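Long-range contacts in probable sulfate-binding lipoprotein SubI (PDB 6DDN), which probably binds sulfate outside the membrane and hands it on for uptake, as a solute-binding lipoprotein of the prokaryotic sulfate-binding family: residues Y59-V69 against K291-R299; G139-R147 against S229-A240. All blocks are in the same frame, centred on the assembly; numbering follows the deposited sequence.

Contact 1: residues Y59-V69 against K291-R299. With SO4 (sulfate ion), chain C.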
loop_
_atom_site.group_PDB
_atom_site.type_symbol
_atom_site.label_atom_id
_atom_site.label_comp_id
_atom_site.label_asym_id
_atom_site.label_seq_id
_atom_site.Cartn_x
_atom_site.Cartn_y
_atom_site.Cartn_z
ATOM N N TYR A 59 -4.848 -6.788 0.384
ATOM C CA TYR A 59 -5.524 -5.542 0.722
ATOM C C TYR A 59 -6.274 -4.992 -0.490
ATOM O O TYR A 59 -6.563 -5.734 -1.432
ATOM C CB TYR A 59 -4.532 -4.519 1.295
ATOM C CG TYR A 59 -3.380 -4.111 0.399
ATOM C CD1 TYR A 59 -2.360 -5.001 0.084
ATOM C CD2 TYR A 59 -3.291 -2.817 -0.095
ATOM C CE1 TYR A 59 -1.299 -4.620 -0.723
ATOM C CE2 TYR A 59 -2.236 -2.428 -0.896
ATOM C CZ TYR A 59 -1.246 -3.331 -1.212
ATOM O OH TYR A 59 -0.200 -2.935 -2.015
ATOM N N ALA A 60 -6.599 -3.699 -0.477
ATOM C CA ALA A 60 -7.641 -3.190 -1.362
ATOM C C ALA A 60 -7.163 -2.857 -2.770
ATOM O O ALA A 60 -7.990 -2.817 -3.687
ATOM C CB ALA A 60 -8.287 -1.946 -0.750
ATOM N N VAL A 61 -5.875 -2.604 -2.977
ATOM C CA VAL A 61 -5.435 -2.081 -4.272
ATOM C C VAL A 61 -4.345 -2.862 -5.011
ATOM O O VAL A 61 -3.933 -2.399 -6.084
ATOM C CB VAL A 61 -4.967 -0.624 -4.115
ATOM C CG1 VAL A 61 -6.045 0.232 -3.451
ATOM C CG2 VAL A 61 -3.676 -0.570 -3.328
ATOM N N PRO A 62 -3.838 -4.016 -4.553
ATOM C CA PRO A 62 -2.711 -4.626 -5.272
ATOM C C PRO A 62 -3.111 -5.491 -6.457
ATOM O O PRO A 62 -2.231 -6.100 -7.077
ATOM C CB PRO A 62 -2.044 -5.470 -4.182
ATOM C CG PRO A 62 -3.193 -5.981 -3.412
ATOM C CD PRO A 62 -4.244 -4.886 -3.429
ATOM N N GLU A 63 -4.397 -5.554 -6.796
ATOM C CA GLU A 63 -4.858 -6.446 -7.859
ATOM C C GLU A 63 -4.159 -6.252 -9.203
ATOM O O GLU A 63 -3.852 -7.267 -9.851
ATOM C CB GLU A 63 -6.378 -6.302 -8.032
ATOM C CG GLU A 63 -6.987 -7.245 -9.063
ATOM C CD GLU A 63 -6.973 -6.671 -10.467
ATOM O OE1 GLU A 63 -6.730 -5.454 -10.607
ATOM O OE2 GLU A 63 -7.195 -7.433 -11.430
ATOM N N PRO A 64 -3.907 -5.029 -9.694
ATOM C CA PRO A 64 -3.259 -4.901 -11.011
ATOM C C PRO A 64 -1.935 -5.636 -11.120
ATOM O O PRO A 64 -1.592 -6.115 -12.208
ATOM C CB PRO A 64 -3.075 -3.386 -11.158
ATOM C CG PRO A 64 -4.196 -2.817 -10.372
ATOM C CD PRO A 64 -4.316 -3.710 -9.173
ATOM N N GLY A 65 -1.183 -5.744 -10.031
ATOM C CA GLY A 65 0.054 -6.491 -10.067
ATOM C C GLY A 65 -0.167 -7.978 -9.893
ATOM O O GLY A 65 0.483 -8.790 -10.559
ATOM N N TRP A 66 -1.090 -8.348 -9.001
ATOM C CA TRP A 66 -1.353 -9.763 -8.762
ATOM C C TRP A 66 -1.929 -10.435 -10.000
ATOM O O TRP A 66 -1.512 -11.539 -10.366
ATOM C CB TRP A 66 -2.295 -9.931 -7.570
ATOM C CG TRP A 66 -1.618 -9.713 -6.263
ATOM C CD1 TRP A 66 -1.898 -8.743 -5.347
ATOM C CD2 TRP A 66 -0.527 -10.470 -5.727
ATOM N NE1 TRP A 66 -1.053 -8.854 -4.268
ATOM C CE2 TRP A 66 -0.201 -9.906 -4.480
ATOM C CE3 TRP A 66 0.203 -11.573 -6.180
ATOM C CZ2 TRP A 66 0.822 -10.407 -3.679
ATOM C CZ3 TRP A 66 1.218 -12.067 -5.386
ATOM C CH2 TRP A 66 1.519 -11.486 -4.150
ATOM N N SER A 67 -2.881 -9.780 -10.667
ATOM C CA SER A 67 -3.489 -10.366 -11.855
ATOM C C SER A 67 -2.527 -10.442 -13.034
ATOM O O SER A 67 -2.851 -11.099 -14.030
ATOM C CB SER A 67 -4.740 -9.578 -12.249
ATOM O OG SER A 67 -4.420 -8.232 -12.539
ATOM N N ALA A 68 -1.370 -9.789 -12.953
ATOM C CA ALA A 68 -0.329 -9.937 -13.962
ATOM C C ALA A 68 0.722 -10.964 -13.580
ATOM O O ALA A 68 1.314 -11.591 -14.465
ATOM C CB ALA A 68 0.360 -8.593 -14.220
ATOM N N VAL A 69 0.958 -11.155 -12.281
ATOM C CA VAL A 69 1.979 -12.091 -11.830
ATOM C C VAL A 69 1.451 -13.523 -11.842
ATOM O O VAL A 69 2.185 -14.463 -12.170
ATOM C CB VAL A 69 2.479 -11.675 -10.435
ATOM C CG1 VAL A 69 2.973 -12.880 -9.655
ATOM C CG2 VAL A 69 3.571 -10.626 -10.556
ATOM N N LYS A 291 9.886 -7.392 -12.482
ATOM C CA LYS A 291 9.593 -6.594 -13.666
ATOM C C LYS A 291 8.091 -6.404 -13.835
ATOM O O LYS A 291 7.630 -5.316 -14.198
ATOM C CB LYS A 291 10.184 -7.256 -14.911
ATOM C CG LYS A 291 11.666 -7.030 -15.119
ATOM C CD LYS A 291 12.124 -7.711 -16.399
ATOM C CE LYS A 291 13.623 -7.575 -16.611
ATOM N NZ LYS A 291 14.126 -8.606 -17.564
ATOM N N LEU A 292 7.311 -7.455 -13.568
ATOM C CA LEU A 292 5.868 -7.386 -13.779
ATOM C C LEU A 292 5.212 -6.419 -12.801
ATOM O O LEU A 292 4.373 -5.600 -13.195
ATOM C CB LEU A 292 5.256 -8.780 -13.655
ATOM C CG LEU A 292 5.655 -9.780 -14.740
ATOM C CD1 LEU A 292 5.252 -11.179 -14.327
ATOM C CD2 LEU A 292 5.037 -9.410 -16.079
ATOM N N TRP A 293 5.572 -6.509 -11.519
ATOM C CA TRP A 293 5.078 -5.545 -10.540
ATOM C C TRP A 293 5.425 -4.122 -10.959
ATOM O O TRP A 293 4.573 -3.226 -10.929
ATOM C CB TRP A 293 5.659 -5.848 -9.159
ATOM C CG TRP A 293 5.027 -7.012 -8.461
ATOM C CD1 TRP A 293 5.583 -8.239 -8.252
ATOM C CD2 TRP A 293 3.723 -7.055 -7.867
ATOM N NE1 TRP A 293 4.707 -9.047 -7.570
ATOM C CE2 TRP A 293 3.557 -8.343 -7.320
ATOM C CE3 TRP A 293 2.681 -6.131 -7.745
ATOM C CZ2 TRP A 293 2.390 -8.732 -6.663
ATOM C CZ3 TRP A 293 1.524 -6.517 -7.087
ATOM C CH2 TRP A 293 1.387 -7.808 -6.560
ATOM N N ALA A 294 6.682 -3.900 -11.354
ATOM C CA ALA A 294 7.097 -2.587 -11.831
ATOM C C ALA A 294 6.228 -2.134 -12.995
ATOM O O ALA A 294 5.698 -1.018 -12.993
ATOM C CB ALA A 294 8.571 -2.620 -12.232
ATOM N N GLN A 295 6.051 -3.006 -13.994
ATOM C CA GLN A 295 5.214 -2.670 -15.141
ATOM C C GLN A 295 3.776 -2.386 -14.727
ATOM O O GLN A 295 3.075 -1.626 -15.406
ATOM C CB GLN A 295 5.262 -3.803 -16.166
ATOM C CG GLN A 295 6.603 -3.926 -16.871
ATOM C CD GLN A 295 6.860 -5.319 -17.406
ATOM O OE1 GLN A 295 5.939 -6.120 -17.568
ATOM N NE2 GLN A 295 8.124 -5.617 -17.679
ATOM N N ALA A 296 3.322 -2.978 -13.622
ATOM C CA ALA A 296 1.985 -2.729 -13.100
ATOM C C ALA A 296 1.894 -1.453 -12.271
ATOM O O ALA A 296 0.797 -1.102 -11.827
ATOM C CB ALA A 296 1.517 -3.922 -12.260
ATOM N N GLY A 297 3.004 -0.757 -12.049
ATOM C CA GLY A 297 2.992 0.475 -11.293
ATOM C C GLY A 297 3.425 0.359 -9.850
ATOM O O GLY A 297 3.343 1.352 -9.119
ATOM N N PHE A 298 3.878 -0.811 -9.416
ATOM C CA PHE A 298 4.348 -1.015 -8.053
ATOM C C PHE A 298 5.871 -0.988 -8.046
ATOM O O PHE A 298 6.510 -1.629 -8.887
ATOM C CB PHE A 298 3.834 -2.341 -7.487
ATOM C CG PHE A 298 2.333 -2.469 -7.495
ATOM C CD1 PHE A 298 1.657 -2.809 -8.656
ATOM C CD2 PHE A 298 1.600 -2.259 -6.338
ATOM C CE1 PHE A 298 0.279 -2.928 -8.664
ATOM C CE2 PHE A 298 0.223 -2.380 -6.339
ATOM C CZ PHE A 298 -0.439 -2.712 -7.504
ATOM N N ARG A 299 6.443 -0.251 -7.108
ATOM C CA ARG A 299 7.889 -0.083 -7.074
ATOM C C ARG A 299 8.564 -1.363 -6.597
ATOM O O ARG A 299 8.318 -1.801 -5.466
ATOM C CB ARG A 299 8.254 1.097 -6.180
ATOM C CG ARG A 299 8.045 2.429 -6.871
ATOM C CD ARG A 299 7.984 3.590 -5.904
ATOM N NE ARG A 299 7.693 4.836 -6.606
ATOM C CZ ARG A 299 8.542 5.854 -6.711
ATOM N NH1 ARG A 299 9.745 5.779 -6.158
ATOM N NH2 ARG A 299 8.187 6.946 -7.377
HETATM S S SO4 C . -6.049 -0.509 1.926
HETATM O O1 SO4 C . -6.451 -1.912 1.918
HETATM O O2 SO4 C . -5.476 -0.165 0.627
HETATM O O3 SO4 C . -7.207 0.340 2.182
HETATM O O4 SO4 C . -5.056 -0.298 2.974
#
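W293 drives the rim of its six-membered ring into the face of W66 in a T-shaped stack: the planes stand at 87°, and W293 CH2 comes within 3.4 Å of W66 CE2. Both indoles swing back beside their own backbone N (chi1 -76° in each), which carries the CZ2-CH2 rim of W293 onto the middle of the W66 indole. One face of W293 takes the backbone of G65 and V69 CG2. The methyl makes a CH-pi contact, 3.9 Å from the centroid of the five-membered ring, while G65 CA lies 3.3 Å from W293 CZ3, an approach permitted by the lack of a side chain at G65. Beyond the Schellman turn at G297, F298 reaches back so that its CZ packs on P62 CA (3.7 Å) with V61 O at the ring edge. In the turn before helix 63-69, A60 N donates to sulfate O1 (3.0 Å), so this packing borders the anion site. W66 NE1 bonds to N108 and W293 NE1 to Q284. Segments 63-69 and 291-295, parts of helices 63-74 and 287-295, run roughly antiparallel, at 141°, with F138 of strand 138-147 stacked on W293, helix 274-284 beside V69, and strand 83-88 beside P62 and W66.

Contact 2: residues G139-R147 against S229-A240. With SO4 (sulfate ion), chain C.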
loop_
_atom_site.group_PDB
_atom_site.type_symbol
_atom_site.label_atom_id
_atom_site.label_comp_id
_atom_site.label_asym_id
_atom_site.label_seq_id
_atom_site.Cartn_x
_atom_site.Cartn_y
_atom_site.Cartn_z
ATOM N N GLY A 139 6.502 -2.046 -3.251
ATOM C CA GLY A 139 5.965 -0.947 -2.482
ATOM C C GLY A 139 5.529 0.181 -3.387
ATOM O O GLY A 139 5.302 -0.012 -4.581
ATOM N N SER A 140 5.423 1.368 -2.804
ATOM C CA SER A 140 4.977 2.540 -3.545
ATOM C C SER A 140 5.373 3.785 -2.760
ATOM O O SER A 140 6.180 3.721 -1.828
ATOM C CB SER A 140 3.466 2.483 -3.796
ATOM O OG SER A 140 3.065 3.448 -4.752
ATOM N N VAL A 141 4.806 4.925 -3.148
ATOM C CA VAL A 141 4.950 6.170 -2.408
ATOM C C VAL A 141 3.582 6.827 -2.314
ATOM O O VAL A 141 2.701 6.600 -3.149
ATOM C CB VAL A 141 5.963 7.137 -3.061
ATOM C CG1 VAL A 141 7.368 6.575 -2.980
ATOM C CG2 VAL A 141 5.574 7.411 -4.506
ATOM N N VAL A 142 3.406 7.649 -1.281
ATOM C CA VAL A 142 2.178 8.417 -1.147
ATOM C C VAL A 142 2.150 9.507 -2.209
ATOM O O VAL A 142 3.151 10.197 -2.445
ATOM C CB VAL A 142 2.071 9.003 0.271
ATOM C CG1 VAL A 142 0.825 9.848 0.400
ATOM C CG2 VAL A 142 2.074 7.888 1.304
ATOM N N THR A 143 1.002 9.664 -2.863
ATOM C CA THR A 143 0.852 10.643 -3.928
ATOM C C THR A 143 -0.516 11.301 -3.830
ATOM O O THR A 143 -1.433 10.786 -3.185
ATOM C CB THR A 143 1.031 10.000 -5.309
ATOM O OG1 THR A 143 1.038 11.017 -6.318
ATOM C CG2 THR A 143 -0.098 9.023 -5.588
ATOM N N PHE A 144 -0.639 12.462 -4.474
ATOM C CA PHE A 144 -1.911 13.170 -4.583
ATOM C C PHE A 144 -2.586 12.748 -5.880
ATOM O O PHE A 144 -2.109 13.088 -6.965
ATOM C CB PHE A 144 -1.710 14.684 -4.589
ATOM C CG PHE A 144 -1.110 15.239 -3.331
ATOM C CD1 PHE A 144 -1.364 14.660 -2.103
ATOM C CD2 PHE A 144 -0.306 16.367 -3.383
ATOM C CE1 PHE A 144 -0.813 15.187 -0.949
ATOM C CE2 PHE A 144 0.249 16.898 -2.234
ATOM C CZ PHE A 144 -0.005 16.308 -1.015
ATOM N N VAL A 145 -3.693 12.026 -5.784
ATOM C CA VAL A 145 -4.535 11.851 -6.960
ATOM C C VAL A 145 -5.335 13.126 -7.160
ATOM O O VAL A 145 -5.898 13.688 -6.211
ATOM C CB VAL A 145 -5.447 10.620 -6.831
ATOM C CG1 VAL A 145 -6.282 10.465 -8.092
ATOM C CG2 VAL A 145 -4.617 9.378 -6.612
ATOM N N VAL A 146 -5.376 13.591 -8.405
ATOM C CA VAL A 146 -5.857 14.921 -8.738
ATOM C C VAL A 146 -6.703 14.808 -9.997
ATOM O O VAL A 146 -6.575 13.862 -10.775
ATOM C CB VAL A 146 -4.676 15.899 -8.938
ATOM C CG1 VAL A 146 -4.147 15.835 -10.363
ATOM C CG2 VAL A 146 -5.070 17.299 -8.560
ATOM N N ARG A 147 -7.592 15.776 -10.188
ATOM C CA ARG A 147 -8.421 15.718 -11.378
ATOM C C ARG A 147 -7.641 16.209 -12.592
ATOM O O ARG A 147 -6.665 16.954 -12.476
ATOM C CB ARG A 147 -9.711 16.508 -11.173
ATOM C CG ARG A 147 -10.679 15.700 -10.341
ATOM C CD ARG A 147 -11.936 16.429 -9.916
ATOM N NE ARG A 147 -12.516 15.788 -8.734
ATOM C CZ ARG A 147 -12.956 14.530 -8.683
ATOM N NH1 ARG A 147 -12.919 13.747 -9.754
ATOM N NH2 ARG A 147 -13.454 14.053 -7.551
ATOM N N SER A 229 -16.401 13.090 -5.651
ATOM C CA SER A 229 -16.289 13.610 -4.295
ATOM C C SER A 229 -14.839 13.964 -3.984
ATOM O O SER A 229 -13.937 13.143 -4.176
ATOM C CB SER A 229 -16.815 12.592 -3.283
ATOM O OG SER A 229 -18.171 12.274 -3.540
ATOM N N GLY A 230 -14.621 15.186 -3.508
ATOM C CA GLY A 230 -13.309 15.626 -3.084
ATOM C C GLY A 230 -12.473 16.195 -4.220
ATOM O O GLY A 230 -12.659 15.883 -5.394
ATOM N N ASP A 231 -11.519 17.045 -3.841
ATOM C CA ASP A 231 -10.630 17.703 -4.791
ATOM C C ASP A 231 -9.284 17.013 -4.939
ATOM O O ASP A 231 -8.657 17.123 -5.997
ATOM C CB ASP A 231 -10.400 19.159 -4.377
ATOM C CG ASP A 231 -11.695 19.901 -4.134
ATOM O OD1 ASP A 231 -11.918 20.355 -2.991
ATOM O OD2 ASP A 231 -12.494 20.017 -5.085
ATOM N N VAL A 232 -8.821 16.309 -3.911
ATOM C CA VAL A 232 -7.557 15.585 -3.963
ATOM C C VAL A 232 -7.707 14.308 -3.151
ATOM O O VAL A 232 -8.219 14.335 -2.026
ATOM C CB VAL A 232 -6.383 16.437 -3.439
ATOM C CG1 VAL A 232 -6.753 17.101 -2.123
ATOM C CG2 VAL A 232 -5.126 15.589 -3.289
ATOM N N LEU A 233 -7.283 13.189 -3.727
ATOM C CA LEU A 233 -7.331 11.891 -3.073
ATOM C C LEU A 233 -5.908 11.445 -2.768
ATOM O O LEU A 233 -5.103 11.255 -3.687
ATOM C CB LEU A 233 -8.042 10.862 -3.955
ATOM C CG LEU A 233 -7.685 9.391 -3.725
ATOM C CD1 LEU A 233 -8.354 8.869 -2.465
ATOM C CD2 LEU A 233 -8.062 8.545 -4.931
ATOM N N ILE A 234 -5.595 11.295 -1.485
ATOM C CA ILE A 234 -4.310 10.735 -1.083
ATOM C C ILE A 234 -4.363 9.228 -1.284
ATOM O O ILE A 234 -5.273 8.557 -0.786
ATOM C CB ILE A 234 -3.986 11.095 0.374
ATOM C CG1 ILE A 234 -4.474 12.504 0.705
ATOM C CG2 ILE A 234 -2.497 10.999 0.619
ATOM C CD1 ILE A 234 -4.044 12.986 2.076
ATOM N N SER A 235 -3.395 8.692 -2.022
ATOM C CA SER A 235 -3.479 7.306 -2.460
ATOM C C SER A 235 -2.082 6.789 -2.769
ATOM O O SER A 235 -1.102 7.538 -2.755
ATOM C CB SER A 235 -4.388 7.177 -3.686
ATOM O OG SER A 235 -4.545 5.823 -4.067
ATOM N N TYR A 236 -2.006 5.488 -3.041
ATOM C CA TYR A 236 -0.767 4.900 -3.526
ATOM C C TYR A 236 -0.459 5.414 -4.927
ATOM O O TYR A 236 -1.357 5.729 -5.711
ATOM C CB TYR A 236 -0.852 3.371 -3.576
ATOM C CG TYR A 236 -1.388 2.674 -2.344
ATOM C CD1 TYR A 236 -2.751 2.619 -2.088
ATOM C CD2 TYR A 236 -0.531 2.028 -1.464
ATOM C CE1 TYR A 236 -3.243 1.967 -0.974
ATOM C CE2 TYR A 236 -1.013 1.372 -0.347
ATOM C CZ TYR A 236 -2.370 1.345 -0.108
ATOM O OH TYR A 236 -2.855 0.693 1.002
ATOM N N GLU A 237 0.834 5.484 -5.243
ATOM C CA GLU A 237 1.234 5.785 -6.612
ATOM C C GLU A 237 0.791 4.685 -7.569
ATOM O O GLU A 237 0.455 4.965 -8.725
ATOM C CB GLU A 237 2.749 5.980 -6.678
ATOM C CG GLU A 237 3.272 6.488 -8.005
ATOM C CD GLU A 237 4.764 6.260 -8.153
ATOM O OE1 GLU A 237 5.255 5.209 -7.686
ATOM O OE2 GLU A 237 5.446 7.131 -8.732
ATOM N N ASN A 238 0.775 3.433 -7.108
ATOM C CA ASN A 238 0.295 2.351 -7.960
ATOM C C ASN A 238 -1.197 2.486 -8.229
ATOM O O ASN A 238 -1.665 2.177 -9.332
ATOM C CB ASN A 238 0.609 0.996 -7.327
ATOM C CG ASN A 238 0.150 0.899 -5.884
ATOM O OD1 ASN A 238 0.949 1.027 -4.959
ATOM N ND2 ASN A 238 -1.140 0.651 -5.687
ATOM N N GLU A 239 -1.959 2.955 -7.239
ATOM C CA GLU A 239 -3.396 3.106 -7.429
ATOM C C GLU A 239 -3.707 4.261 -8.371
ATOM O O GLU A 239 -4.659 4.188 -9.157
ATOM C CB GLU A 239 -4.089 3.302 -6.080
ATOM C CG GLU A 239 -5.594 3.535 -6.174
ATOM C CD GLU A 239 -6.393 2.250 -6.327
ATOM O OE1 GLU A 239 -7.554 2.220 -5.865
ATOM O OE2 GLU A 239 -5.872 1.274 -6.908
ATOM N N ALA A 240 -2.916 5.334 -8.313
ATOM C CA ALA A 240 -3.089 6.423 -9.268
ATOM C C ALA A 240 -2.768 5.960 -10.683
ATOM O O ALA A 240 -3.489 6.289 -11.633
ATOM C CB ALA A 240 -2.210 7.611 -8.878
HETATM S S SO4 C . -6.049 -0.509 1.926
HETATM O O1 SO4 C . -6.451 -1.912 1.918
HETATM O O2 SO4 C . -5.476 -0.165 0.627
HETATM O O3 SO4 C . -7.207 0.340 2.182
HETATM O O4 SO4 C . -5.056 -0.298 2.974
HETATM O O HOH W 1 4.209 2.664 -7.122
HETATM O O HOH W 2 -8.199 18.022 -8.582
#
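T143 and V145 each exchange two backbone hydrogen bonds with a partner on the antiparallel strand 232-236, T143 with S235 and V145 with L233. In the V145 pair, L233 N to V145 O (2.9 Å) is the straighter bond, 165° at the hydrogen against 151° for V145 N to L233 O. Packing is dense on the side where T143 and V145 point. V145 CB lies against L233 CD2, the two side chains running alongside each other. V145 CG2, anti to the carbonyl carbon, touches both S235 CB and A240 CB, 3.7 Å from the latter, and A240, in the first turn of helix 237-245, packs on the strand pair there. On the other side, V142 CG1 meets I234 CG2 at 3.5 Å, and V232 CG2 rests on F144 CB.

At the helix start, E237 N donates to V141 O (3.0 Å) and N238 N to S140 OG. A water joins S140 OG to E237 OE1, which also forms a salt bridge with R299. Y236, the N-cap residue, turns away from strand 139-147; its OH bonds to sulfate O2 (2.8 Å) and to S110.

The 229-231 end is looser and partly exposed. R147 reaches out along an extended chain and, in the plane of its guanidinium, gives NH2 to G230 O at 2.9 Å, with only a weak NE bond beside it; F225 adds a cation-pi contact and a carbonyl partner for NH2. A second water bridges R147 N and D231 O, where direct strand pairing has ended. Strands 250-253 and 257-267 also pair with strand 138-147, while helix 177-190 packs against V142 and Y236.

Overall arrangement
Along the chain the order is 59-69, 139-147, 229-240, 291-299, so both segments of contact 2 fall between those of contact 1. The two centres are about 16 Å apart, but the contacts meet directly, with F298 packed on N238. A probable backbone hydrogen bond between R299 and G139 belongs to the antiparallel pairing of strand 299-300 with strand 138-147 in the mixed sheet, which ties the helix pair of contact 1 to the strand pair of contact 2. Both contacts also share one sulfate; it is also hydrogen-bonded to S175, S177 and G218, consistent with the anion site of a sulfate-binding protein.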